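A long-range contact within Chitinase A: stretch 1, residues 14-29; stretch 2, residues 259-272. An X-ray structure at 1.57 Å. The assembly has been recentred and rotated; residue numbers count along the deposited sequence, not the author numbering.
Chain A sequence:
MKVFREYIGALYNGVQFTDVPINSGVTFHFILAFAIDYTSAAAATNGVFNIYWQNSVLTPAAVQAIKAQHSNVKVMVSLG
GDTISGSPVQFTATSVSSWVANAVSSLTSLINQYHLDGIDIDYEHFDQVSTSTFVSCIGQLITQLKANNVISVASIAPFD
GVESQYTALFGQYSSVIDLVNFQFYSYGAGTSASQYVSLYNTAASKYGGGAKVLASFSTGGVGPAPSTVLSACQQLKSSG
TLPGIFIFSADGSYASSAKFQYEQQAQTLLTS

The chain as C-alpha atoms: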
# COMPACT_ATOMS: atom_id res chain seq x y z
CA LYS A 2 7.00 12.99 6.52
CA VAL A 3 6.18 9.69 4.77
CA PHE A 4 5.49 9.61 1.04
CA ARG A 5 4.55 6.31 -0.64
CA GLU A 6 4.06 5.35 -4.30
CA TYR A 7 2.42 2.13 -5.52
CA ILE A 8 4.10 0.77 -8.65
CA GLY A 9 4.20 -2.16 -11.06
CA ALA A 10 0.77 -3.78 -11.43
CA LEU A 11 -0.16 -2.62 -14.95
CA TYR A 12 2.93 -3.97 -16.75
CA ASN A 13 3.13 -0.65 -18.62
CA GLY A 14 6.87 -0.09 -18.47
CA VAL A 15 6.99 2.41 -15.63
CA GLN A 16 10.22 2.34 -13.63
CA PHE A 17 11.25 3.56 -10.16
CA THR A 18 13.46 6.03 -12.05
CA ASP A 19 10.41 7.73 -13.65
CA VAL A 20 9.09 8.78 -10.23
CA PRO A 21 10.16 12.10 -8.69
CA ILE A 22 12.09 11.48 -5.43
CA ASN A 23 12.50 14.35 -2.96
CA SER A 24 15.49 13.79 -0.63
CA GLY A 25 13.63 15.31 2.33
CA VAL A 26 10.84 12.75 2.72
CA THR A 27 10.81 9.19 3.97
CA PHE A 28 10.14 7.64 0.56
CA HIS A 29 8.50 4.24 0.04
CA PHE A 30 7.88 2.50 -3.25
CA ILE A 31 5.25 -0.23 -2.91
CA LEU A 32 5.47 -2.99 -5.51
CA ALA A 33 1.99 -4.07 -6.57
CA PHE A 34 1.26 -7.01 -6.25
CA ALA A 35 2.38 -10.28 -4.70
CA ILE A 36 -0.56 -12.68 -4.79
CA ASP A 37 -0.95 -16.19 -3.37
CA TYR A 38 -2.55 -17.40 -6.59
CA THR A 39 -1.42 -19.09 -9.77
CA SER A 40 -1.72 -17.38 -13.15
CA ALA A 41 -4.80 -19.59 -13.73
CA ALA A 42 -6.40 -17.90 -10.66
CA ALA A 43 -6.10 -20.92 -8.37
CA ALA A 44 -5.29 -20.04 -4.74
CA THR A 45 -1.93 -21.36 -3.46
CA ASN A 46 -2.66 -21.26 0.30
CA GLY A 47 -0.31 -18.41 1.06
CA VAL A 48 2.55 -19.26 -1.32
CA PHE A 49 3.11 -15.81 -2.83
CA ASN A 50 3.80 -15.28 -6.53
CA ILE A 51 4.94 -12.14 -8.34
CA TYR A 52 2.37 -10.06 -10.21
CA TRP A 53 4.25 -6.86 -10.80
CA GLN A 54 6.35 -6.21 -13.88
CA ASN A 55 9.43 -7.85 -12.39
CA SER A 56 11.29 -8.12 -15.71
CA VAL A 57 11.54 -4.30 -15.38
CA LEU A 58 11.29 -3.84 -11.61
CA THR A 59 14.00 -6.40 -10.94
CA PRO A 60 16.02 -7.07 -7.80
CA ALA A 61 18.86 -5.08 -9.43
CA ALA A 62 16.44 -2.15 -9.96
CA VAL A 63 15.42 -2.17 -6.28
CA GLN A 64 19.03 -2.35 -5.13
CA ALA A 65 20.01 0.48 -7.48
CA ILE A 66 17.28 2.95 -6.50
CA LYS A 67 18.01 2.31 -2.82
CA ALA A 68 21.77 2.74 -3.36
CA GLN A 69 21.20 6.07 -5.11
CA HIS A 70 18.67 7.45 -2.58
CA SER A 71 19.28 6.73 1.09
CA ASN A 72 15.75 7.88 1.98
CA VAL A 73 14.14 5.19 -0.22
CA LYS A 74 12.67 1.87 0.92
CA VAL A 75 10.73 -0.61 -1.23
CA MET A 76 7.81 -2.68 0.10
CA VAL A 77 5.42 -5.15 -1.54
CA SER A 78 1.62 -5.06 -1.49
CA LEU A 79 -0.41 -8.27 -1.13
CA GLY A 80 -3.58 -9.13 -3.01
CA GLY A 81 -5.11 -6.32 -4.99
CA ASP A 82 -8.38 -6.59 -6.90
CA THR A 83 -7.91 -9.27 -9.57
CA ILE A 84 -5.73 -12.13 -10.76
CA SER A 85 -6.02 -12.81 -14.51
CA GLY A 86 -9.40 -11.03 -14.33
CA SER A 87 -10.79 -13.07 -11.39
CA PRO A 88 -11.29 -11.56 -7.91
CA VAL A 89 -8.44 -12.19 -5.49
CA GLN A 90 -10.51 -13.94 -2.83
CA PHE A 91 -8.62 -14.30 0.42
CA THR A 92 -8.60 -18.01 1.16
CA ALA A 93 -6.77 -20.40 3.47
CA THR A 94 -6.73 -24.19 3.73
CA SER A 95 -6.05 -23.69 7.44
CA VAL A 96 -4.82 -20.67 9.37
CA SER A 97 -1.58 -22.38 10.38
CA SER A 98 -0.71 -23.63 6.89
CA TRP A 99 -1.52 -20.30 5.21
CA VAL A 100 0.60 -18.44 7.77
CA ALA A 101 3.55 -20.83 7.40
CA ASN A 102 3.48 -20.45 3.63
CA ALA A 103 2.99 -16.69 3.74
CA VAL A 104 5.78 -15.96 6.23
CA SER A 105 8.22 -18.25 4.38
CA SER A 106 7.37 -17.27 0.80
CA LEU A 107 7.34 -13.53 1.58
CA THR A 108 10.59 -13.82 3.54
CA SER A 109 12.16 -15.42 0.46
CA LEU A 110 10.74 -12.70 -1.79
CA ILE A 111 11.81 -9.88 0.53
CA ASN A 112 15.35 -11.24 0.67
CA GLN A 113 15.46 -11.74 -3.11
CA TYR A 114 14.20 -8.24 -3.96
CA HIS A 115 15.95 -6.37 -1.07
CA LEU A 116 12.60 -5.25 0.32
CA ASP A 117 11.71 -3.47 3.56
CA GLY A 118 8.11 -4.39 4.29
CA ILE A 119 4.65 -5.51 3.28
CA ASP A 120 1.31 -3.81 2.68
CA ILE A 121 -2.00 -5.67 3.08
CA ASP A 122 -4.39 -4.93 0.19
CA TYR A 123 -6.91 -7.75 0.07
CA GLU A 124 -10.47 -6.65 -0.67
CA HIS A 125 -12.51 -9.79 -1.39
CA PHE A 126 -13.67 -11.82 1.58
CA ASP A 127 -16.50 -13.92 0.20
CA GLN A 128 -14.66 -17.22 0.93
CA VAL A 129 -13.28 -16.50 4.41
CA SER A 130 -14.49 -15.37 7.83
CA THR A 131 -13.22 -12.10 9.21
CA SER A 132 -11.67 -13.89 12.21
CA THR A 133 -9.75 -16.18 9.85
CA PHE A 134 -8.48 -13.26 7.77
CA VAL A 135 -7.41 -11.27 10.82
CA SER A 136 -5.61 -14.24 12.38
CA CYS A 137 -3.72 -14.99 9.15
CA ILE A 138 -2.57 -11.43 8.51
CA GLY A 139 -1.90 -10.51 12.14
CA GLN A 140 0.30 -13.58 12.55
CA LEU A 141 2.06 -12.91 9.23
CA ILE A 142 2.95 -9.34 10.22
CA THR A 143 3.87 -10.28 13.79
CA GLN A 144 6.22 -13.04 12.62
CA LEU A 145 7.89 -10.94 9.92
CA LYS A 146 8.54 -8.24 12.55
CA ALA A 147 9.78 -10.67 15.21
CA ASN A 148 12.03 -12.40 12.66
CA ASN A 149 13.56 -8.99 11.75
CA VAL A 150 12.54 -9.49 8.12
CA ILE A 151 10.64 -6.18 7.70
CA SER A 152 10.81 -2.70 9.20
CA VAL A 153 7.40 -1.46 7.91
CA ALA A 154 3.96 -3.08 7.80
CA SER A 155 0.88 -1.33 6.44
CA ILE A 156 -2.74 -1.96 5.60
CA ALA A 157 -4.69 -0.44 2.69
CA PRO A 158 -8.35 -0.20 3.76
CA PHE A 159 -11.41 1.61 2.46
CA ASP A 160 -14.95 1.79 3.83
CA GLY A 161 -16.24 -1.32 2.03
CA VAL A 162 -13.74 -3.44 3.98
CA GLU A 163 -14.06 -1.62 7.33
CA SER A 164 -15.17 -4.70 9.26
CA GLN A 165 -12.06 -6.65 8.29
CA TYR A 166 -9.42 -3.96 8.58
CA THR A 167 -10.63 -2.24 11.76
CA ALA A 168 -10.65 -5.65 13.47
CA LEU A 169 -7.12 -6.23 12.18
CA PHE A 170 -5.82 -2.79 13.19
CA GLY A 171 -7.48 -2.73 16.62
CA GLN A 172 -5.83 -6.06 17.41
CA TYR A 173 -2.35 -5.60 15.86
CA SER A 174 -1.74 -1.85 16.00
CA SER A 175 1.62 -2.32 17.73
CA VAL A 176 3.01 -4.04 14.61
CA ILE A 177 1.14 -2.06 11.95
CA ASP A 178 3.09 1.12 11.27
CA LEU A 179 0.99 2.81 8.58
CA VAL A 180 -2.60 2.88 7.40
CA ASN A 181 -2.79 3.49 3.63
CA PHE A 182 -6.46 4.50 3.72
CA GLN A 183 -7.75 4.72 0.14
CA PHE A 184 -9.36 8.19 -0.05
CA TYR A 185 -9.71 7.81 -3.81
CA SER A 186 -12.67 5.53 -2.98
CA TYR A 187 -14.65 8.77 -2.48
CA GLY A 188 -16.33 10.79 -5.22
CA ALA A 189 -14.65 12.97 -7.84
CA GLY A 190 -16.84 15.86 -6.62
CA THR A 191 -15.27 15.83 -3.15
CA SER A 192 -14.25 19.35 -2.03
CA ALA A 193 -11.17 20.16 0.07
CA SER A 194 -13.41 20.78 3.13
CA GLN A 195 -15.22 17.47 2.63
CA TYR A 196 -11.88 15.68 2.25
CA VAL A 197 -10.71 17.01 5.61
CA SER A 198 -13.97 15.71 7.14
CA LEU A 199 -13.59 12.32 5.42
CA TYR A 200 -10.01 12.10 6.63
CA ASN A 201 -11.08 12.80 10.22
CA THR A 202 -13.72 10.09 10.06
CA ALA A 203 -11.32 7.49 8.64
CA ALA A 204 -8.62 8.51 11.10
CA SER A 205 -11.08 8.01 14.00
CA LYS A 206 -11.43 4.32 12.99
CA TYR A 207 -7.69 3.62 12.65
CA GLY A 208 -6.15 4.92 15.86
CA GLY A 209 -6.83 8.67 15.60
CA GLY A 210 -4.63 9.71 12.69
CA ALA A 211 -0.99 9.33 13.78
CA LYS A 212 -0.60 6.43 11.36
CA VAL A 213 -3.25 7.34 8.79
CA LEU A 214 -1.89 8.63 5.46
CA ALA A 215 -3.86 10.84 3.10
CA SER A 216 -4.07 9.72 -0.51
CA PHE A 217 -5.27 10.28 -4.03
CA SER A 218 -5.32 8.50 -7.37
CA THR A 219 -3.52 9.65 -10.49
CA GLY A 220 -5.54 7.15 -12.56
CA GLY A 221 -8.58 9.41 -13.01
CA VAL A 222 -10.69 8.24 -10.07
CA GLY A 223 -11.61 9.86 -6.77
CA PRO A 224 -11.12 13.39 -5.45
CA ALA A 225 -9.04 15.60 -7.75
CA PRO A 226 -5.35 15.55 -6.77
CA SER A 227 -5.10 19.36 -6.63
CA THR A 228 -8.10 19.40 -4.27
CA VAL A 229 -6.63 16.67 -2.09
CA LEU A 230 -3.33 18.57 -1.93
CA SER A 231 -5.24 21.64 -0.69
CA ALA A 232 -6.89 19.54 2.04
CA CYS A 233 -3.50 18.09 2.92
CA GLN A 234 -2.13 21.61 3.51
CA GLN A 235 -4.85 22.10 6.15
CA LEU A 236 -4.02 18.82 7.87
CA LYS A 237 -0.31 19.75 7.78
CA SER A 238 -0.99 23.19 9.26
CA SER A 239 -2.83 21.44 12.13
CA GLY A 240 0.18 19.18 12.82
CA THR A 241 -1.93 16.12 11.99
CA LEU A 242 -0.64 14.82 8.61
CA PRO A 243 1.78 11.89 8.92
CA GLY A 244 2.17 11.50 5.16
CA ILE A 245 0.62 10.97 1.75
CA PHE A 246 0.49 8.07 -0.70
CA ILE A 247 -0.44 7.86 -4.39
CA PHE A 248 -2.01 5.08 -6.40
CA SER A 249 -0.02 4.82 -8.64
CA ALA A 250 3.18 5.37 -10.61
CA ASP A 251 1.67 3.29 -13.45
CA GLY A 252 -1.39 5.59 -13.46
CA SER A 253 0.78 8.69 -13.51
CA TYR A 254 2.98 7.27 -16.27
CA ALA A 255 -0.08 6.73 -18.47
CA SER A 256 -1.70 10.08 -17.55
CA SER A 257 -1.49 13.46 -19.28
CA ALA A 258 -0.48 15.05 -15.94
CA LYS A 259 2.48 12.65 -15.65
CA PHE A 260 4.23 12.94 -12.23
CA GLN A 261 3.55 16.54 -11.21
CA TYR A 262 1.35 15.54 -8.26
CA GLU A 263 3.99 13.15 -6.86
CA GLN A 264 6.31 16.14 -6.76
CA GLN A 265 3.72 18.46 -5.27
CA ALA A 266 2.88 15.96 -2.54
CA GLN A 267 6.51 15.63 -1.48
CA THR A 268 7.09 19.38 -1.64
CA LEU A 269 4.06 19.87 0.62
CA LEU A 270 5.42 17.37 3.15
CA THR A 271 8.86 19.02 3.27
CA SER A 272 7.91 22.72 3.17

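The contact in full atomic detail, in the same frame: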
# COMPACT_ATOMS: atom_id res chain seq x y z
N GLY A 14 5.52 -0.55 -18.23
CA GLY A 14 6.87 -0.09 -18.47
C GLY A 14 7.38 0.96 -17.51
O GLY A 14 8.54 1.36 -17.60
N VAL A 15 6.54 1.41 -16.58
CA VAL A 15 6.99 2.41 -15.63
C VAL A 15 8.12 1.85 -14.76
O VAL A 15 8.14 0.66 -14.44
CB VAL A 15 5.82 2.94 -14.76
CG1 VAL A 15 5.26 1.85 -13.85
CG2 VAL A 15 6.25 4.18 -13.97
N GLN A 16 9.06 2.72 -14.42
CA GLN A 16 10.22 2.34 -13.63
C GLN A 16 10.29 3.23 -12.39
O GLN A 16 9.68 4.31 -12.35
CB GLN A 16 11.48 2.49 -14.48
CG GLN A 16 11.46 1.60 -15.71
CD GLN A 16 12.70 1.74 -16.56
OE1 GLN A 16 12.70 2.46 -17.57
NE2 GLN A 16 13.77 1.08 -16.14
N PHE A 17 11.01 2.76 -11.37
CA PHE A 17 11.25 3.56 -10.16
C PHE A 17 11.85 4.89 -10.60
O PHE A 17 11.53 5.94 -10.05
CB PHE A 17 12.26 2.89 -9.21
CG PHE A 17 11.85 1.53 -8.66
CD1 PHE A 17 10.65 1.37 -7.99
CD2 PHE A 17 12.71 0.45 -8.75
CE1 PHE A 17 10.28 0.14 -7.46
CE2 PHE A 17 12.36 -0.79 -8.22
CZ PHE A 17 11.14 -0.95 -7.58
N THR A 18 12.74 4.84 -11.60
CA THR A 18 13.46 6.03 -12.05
C THR A 18 12.61 7.11 -12.73
O THR A 18 13.06 8.25 -12.89
CB THR A 18 14.61 5.62 -13.01
OG1 THR A 18 14.08 4.88 -14.10
CG2 THR A 18 15.67 4.78 -12.29
N ASP A 19 11.38 6.76 -13.12
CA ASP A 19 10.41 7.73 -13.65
C ASP A 19 9.77 8.59 -12.56
O ASP A 19 9.18 9.63 -12.86
CB ASP A 19 9.30 7.01 -14.41
CG ASP A 19 9.79 6.31 -15.65
OD1 ASP A 19 10.62 6.87 -16.38
OD2 ASP A 19 9.33 5.20 -15.91
N VAL A 20 9.82 8.13 -11.31
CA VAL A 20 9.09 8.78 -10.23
C VAL A 20 9.94 9.82 -9.52
O VAL A 20 11.05 9.52 -9.06
CB VAL A 20 8.61 7.75 -9.18
CG1 VAL A 20 7.75 8.42 -8.12
CG2 VAL A 20 7.83 6.64 -9.87
N PRO A 21 9.42 11.06 -9.39
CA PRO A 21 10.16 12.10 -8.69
C PRO A 21 10.42 11.69 -7.24
O PRO A 21 9.50 11.24 -6.56
CB PRO A 21 9.22 13.33 -8.77
CG PRO A 21 8.26 13.02 -9.85
CD PRO A 21 8.12 11.53 -9.88
N ILE A 22 11.68 11.81 -6.80
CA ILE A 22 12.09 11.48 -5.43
C ILE A 22 12.70 12.72 -4.77
O ILE A 22 13.75 13.21 -5.18
CB ILE A 22 13.13 10.33 -5.42
CG1 ILE A 22 12.53 9.04 -6.02
CG2 ILE A 22 13.65 10.08 -4.01
CD1 ILE A 22 13.56 8.03 -6.48
N ASN A 23 12.01 13.23 -3.75
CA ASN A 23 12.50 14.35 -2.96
C ASN A 23 13.35 13.80 -1.82
O ASN A 23 12.92 12.91 -1.11
CB ASN A 23 11.30 15.13 -2.40
CG ASN A 23 11.70 16.41 -1.70
OD1 ASN A 23 12.51 16.40 -0.77
ND2 ASN A 23 11.12 17.52 -2.13
N SER A 24 14.57 14.33 -1.65
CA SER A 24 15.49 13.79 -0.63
C SER A 24 15.04 14.01 0.82
O SER A 24 15.58 13.38 1.75
CB SER A 24 16.89 14.39 -0.82
OG SER A 24 16.92 15.76 -0.50
N GLY A 25 14.07 14.90 1.01
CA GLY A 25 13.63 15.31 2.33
C GLY A 25 12.47 14.55 2.93
O GLY A 25 12.06 14.85 4.06
N VAL A 26 11.91 13.60 2.19
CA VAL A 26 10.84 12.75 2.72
C VAL A 26 11.36 11.36 2.99
O VAL A 26 12.39 10.95 2.42
CB VAL A 26 9.62 12.64 1.75
CG1 VAL A 26 9.02 14.00 1.44
CG2 VAL A 26 9.97 11.89 0.46
N THR A 27 10.66 10.64 3.85
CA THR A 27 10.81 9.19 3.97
C THR A 27 10.03 8.61 2.81
O THR A 27 8.81 8.67 2.79
CB THR A 27 10.27 8.70 5.32
OG1 THR A 27 11.10 9.21 6.37
CG2 THR A 27 10.23 7.20 5.42
N PHE A 28 10.73 8.04 1.83
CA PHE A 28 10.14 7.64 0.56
C PHE A 28 9.99 6.13 0.46
O PHE A 28 10.97 5.39 0.57
CB PHE A 28 11.03 8.12 -0.60
CG PHE A 28 10.36 8.02 -1.95
CD1 PHE A 28 10.13 6.78 -2.53
CD2 PHE A 28 9.94 9.16 -2.62
CE1 PHE A 28 9.50 6.69 -3.76
CE2 PHE A 28 9.31 9.07 -3.84
CZ PHE A 28 9.09 7.83 -4.41
N HIS A 29 8.76 5.67 0.25
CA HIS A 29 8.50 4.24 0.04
C HIS A 29 7.91 3.98 -1.33
O HIS A 29 6.84 4.51 -1.65
CB HIS A 29 7.51 3.70 1.08
CG HIS A 29 7.95 3.85 2.50
ND1 HIS A 29 7.10 3.66 3.57
CD2 HIS A 29 9.16 4.13 3.04
CE1 HIS A 29 7.75 3.85 4.70
NE2 HIS A 29 9.00 4.13 4.41
N LYS A 259 1.22 13.31 -16.00
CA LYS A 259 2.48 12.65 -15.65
C LYS A 259 2.71 12.70 -14.12
O LYS A 259 1.77 12.37 -13.37
CB LYS A 259 3.63 13.17 -16.53
CG LYS A 259 3.46 12.78 -18.00
CD LYS A 259 3.61 11.27 -18.19
CE LYS A 259 3.80 10.85 -19.65
NZ LYS A 259 4.44 9.51 -19.75
N PHE A 260 3.89 13.09 -13.65
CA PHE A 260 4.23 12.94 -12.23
C PHE A 260 4.22 14.24 -11.42
O PHE A 260 4.84 14.31 -10.36
CB PHE A 260 5.58 12.24 -12.08
CG PHE A 260 5.58 10.82 -12.59
CD1 PHE A 260 5.27 9.76 -11.73
CD2 PHE A 260 5.91 10.53 -13.90
CE1 PHE A 260 5.27 8.46 -12.19
CE2 PHE A 260 5.91 9.22 -14.36
CZ PHE A 260 5.60 8.19 -13.50
N GLN A 261 3.52 15.26 -11.90
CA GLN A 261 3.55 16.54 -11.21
C GLN A 261 2.95 16.47 -9.81
O GLN A 261 3.40 17.19 -8.92
CB GLN A 261 2.87 17.64 -12.03
CG GLN A 261 1.37 17.53 -12.21
CD GLN A 261 0.87 18.46 -13.29
OE1 GLN A 261 0.63 19.65 -13.05
NE2 GLN A 261 0.74 17.94 -14.50
N TYR A 262 1.97 15.61 -9.59
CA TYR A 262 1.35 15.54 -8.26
C TYR A 262 2.20 14.76 -7.24
O TYR A 262 2.17 15.08 -6.05
CB TYR A 262 -0.07 14.98 -8.36
CG TYR A 262 -0.97 15.87 -9.17
CD1 TYR A 262 -1.20 17.18 -8.78
CD2 TYR A 262 -1.58 15.40 -10.33
CE1 TYR A 262 -2.03 18.01 -9.52
CE2 TYR A 262 -2.41 16.23 -11.07
CZ TYR A 262 -2.63 17.52 -10.66
OH TYR A 262 -3.46 18.34 -11.40
N GLU A 263 2.99 13.79 -7.71
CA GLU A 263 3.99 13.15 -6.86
C GLU A 263 4.94 14.20 -6.29
O GLU A 263 5.27 14.20 -5.10
CB GLU A 263 4.82 12.14 -7.65
CG GLU A 263 4.21 10.75 -7.83
CD GLU A 263 3.13 10.66 -8.90
OE1 GLU A 263 2.63 9.54 -9.12
OE2 GLU A 263 2.76 11.68 -9.53
N GLN A 264 5.39 15.08 -7.17
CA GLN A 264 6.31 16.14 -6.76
C GLN A 264 5.65 17.11 -5.78
O GLN A 264 6.23 17.44 -4.73
CB GLN A 264 6.81 16.89 -7.99
CG GLN A 264 7.68 18.10 -7.69
CD GLN A 264 6.87 19.38 -7.53
OE1 GLN A 264 6.97 20.08 -6.51
NE2 GLN A 264 6.04 19.66 -8.49
N GLN A 265 4.46 17.56 -6.13
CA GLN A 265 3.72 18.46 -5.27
C GLN A 265 3.47 17.88 -3.89
O GLN A 265 3.62 18.58 -2.90
CB GLN A 265 2.41 18.87 -5.92
CG GLN A 265 2.62 19.82 -7.07
CD GLN A 265 1.31 20.18 -7.71
OE1 GLN A 265 0.35 20.48 -7.00
NE2 GLN A 265 1.25 20.15 -9.04
N ALA A 266 3.12 16.60 -3.82
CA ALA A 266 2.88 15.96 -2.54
C ALA A 266 4.11 15.96 -1.65
O ALA A 266 4.03 16.24 -0.45
CB ALA A 266 2.38 14.54 -2.74
N GLN A 267 5.27 15.67 -2.24
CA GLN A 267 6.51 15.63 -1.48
C GLN A 267 6.97 17.02 -1.08
O GLN A 267 7.49 17.21 0.02
CB GLN A 267 7.60 14.90 -2.27
CG GLN A 267 7.28 13.43 -2.48
CD GLN A 267 8.25 12.76 -3.41
OE1 GLN A 267 9.35 12.41 -3.00
NE2 GLN A 267 7.84 12.56 -4.66
N THR A 268 6.77 18.00 -1.96
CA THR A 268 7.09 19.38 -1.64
C THR A 268 6.23 19.85 -0.47
O THR A 268 6.74 20.50 0.45
CB THR A 268 6.96 20.26 -2.89
OG1 THR A 268 8.05 19.96 -3.76
CG2 THR A 268 6.98 21.76 -2.57
N LEU A 269 4.95 19.49 -0.48
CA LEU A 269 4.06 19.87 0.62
C LEU A 269 4.56 19.30 1.94
O LEU A 269 4.57 19.98 2.96
CB LEU A 269 2.62 19.41 0.34
CG LEU A 269 1.54 19.72 1.38
CD1 LEU A 269 0.19 19.65 0.70
CD2 LEU A 269 1.56 18.78 2.58
N LEU A 270 4.98 18.04 1.92
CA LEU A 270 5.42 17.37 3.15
C LEU A 270 6.71 17.95 3.71
O LEU A 270 6.93 17.90 4.92
CB LEU A 270 5.56 15.86 2.92
CG LEU A 270 4.24 15.13 2.70
CD1 LEU A 270 4.52 13.73 2.20
CD2 LEU A 270 3.37 15.11 3.95
N THR A 271 7.56 18.51 2.85
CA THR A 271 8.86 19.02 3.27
C THR A 271 8.93 20.53 3.48
O THR A 271 9.94 21.02 3.98
CB THR A 271 9.97 18.60 2.27
OG1 THR A 271 9.64 19.04 0.94
CG2 THR A 271 10.11 17.10 2.26
N SER A 272 7.87 21.25 3.15
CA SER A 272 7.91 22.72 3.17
C SER A 272 7.57 23.29 4.54
O SER A 272 7.18 22.57 5.46
CB SER A 272 6.96 23.29 2.13
OG SER A 272 5.62 23.12 2.55
OXT SER A 272 7.67 24.50 4.75
O HOH W 1 9.40 17.40 -4.33

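A loop with no regular hydrogen-bonding partner of its own can be fixed to a helix by a single primary amide side chain, which offers a donor and an acceptor side by side. In Chitinase A the principle joins the segment leading into a strand near the start of the chain to the helix at its very end, across at least 239 residues of sequence and with 568 Å² of surface buried.

The polar anchor is Gln267. Its extended side chain (chi1 m, chi2 t) points toward the loop and grips the backbone on both sides of Ile22: Gln267 NE2 donates to Pro21 O at 2.8 Å, almost perfectly straight at 178°, and Asn23 N donates to Gln267 OE1 at 2.9 Å. Glutamine suits this place because its amide matches a peptide's own pairing of N-H and carbonyl. Proline, which has no backbone N-H, is compatible with its place, because at Pro21 the bond draws on the carbonyl oxygen; the loop's N-H comes from Asn23. A second bond, from Gln267 NE2 to Glu263 O at 3.1 Å, ties the amide back to its own helix, so that both of its N-H groups are used. Around this buried group, the Phe28 ring presents its edge, with CD2 3.3 Å from Gln267 OE1, and Val26 CG2 lies 3.6 Å from the same oxygen.

Apolar packing flanks the anchor. Toward the helix start, Phe260, at the N-cap position, directs its ring into the loop. Asp19 O and Val20 CA lie over one face, while Val15 CG2 meets the edge, 4.1 Å from Phe260 CZ. Val20 CG2 approaches Phe260 CE1 at 3.9 Å, and Pro21 CD packs against Phe260 CB at 3.4 Å. The flat aromatic ring thus serves several small neighbours at once. Near the other end of the helix, Val26 CG1 touches Thr271 CG2 at 3.4 Å and Leu270 CB at 4.2 Å. In its p rotamer Thr271 turns its methyl to the valine while its hydroxyl, OG1, donates to Gln267 O in its own helix at 3.0 Å.

The turn from Asn23 to Val26, of type I, is braced by Gly25 N donating to Asn23 OD1 at 2.8 Å. At Gly25 a beta carbon would sit only 3.2 Å from Thr271 CG2, a tight fit that the bare glycine avoids. The other end of the Asn23 amide reaches the helix through water 1: Asn23 ND2 donates to the water oxygen at 2.8 Å, and the water donates to Thr268 OG1 at 2.9 Å, bridging side chains too far apart to bond directly.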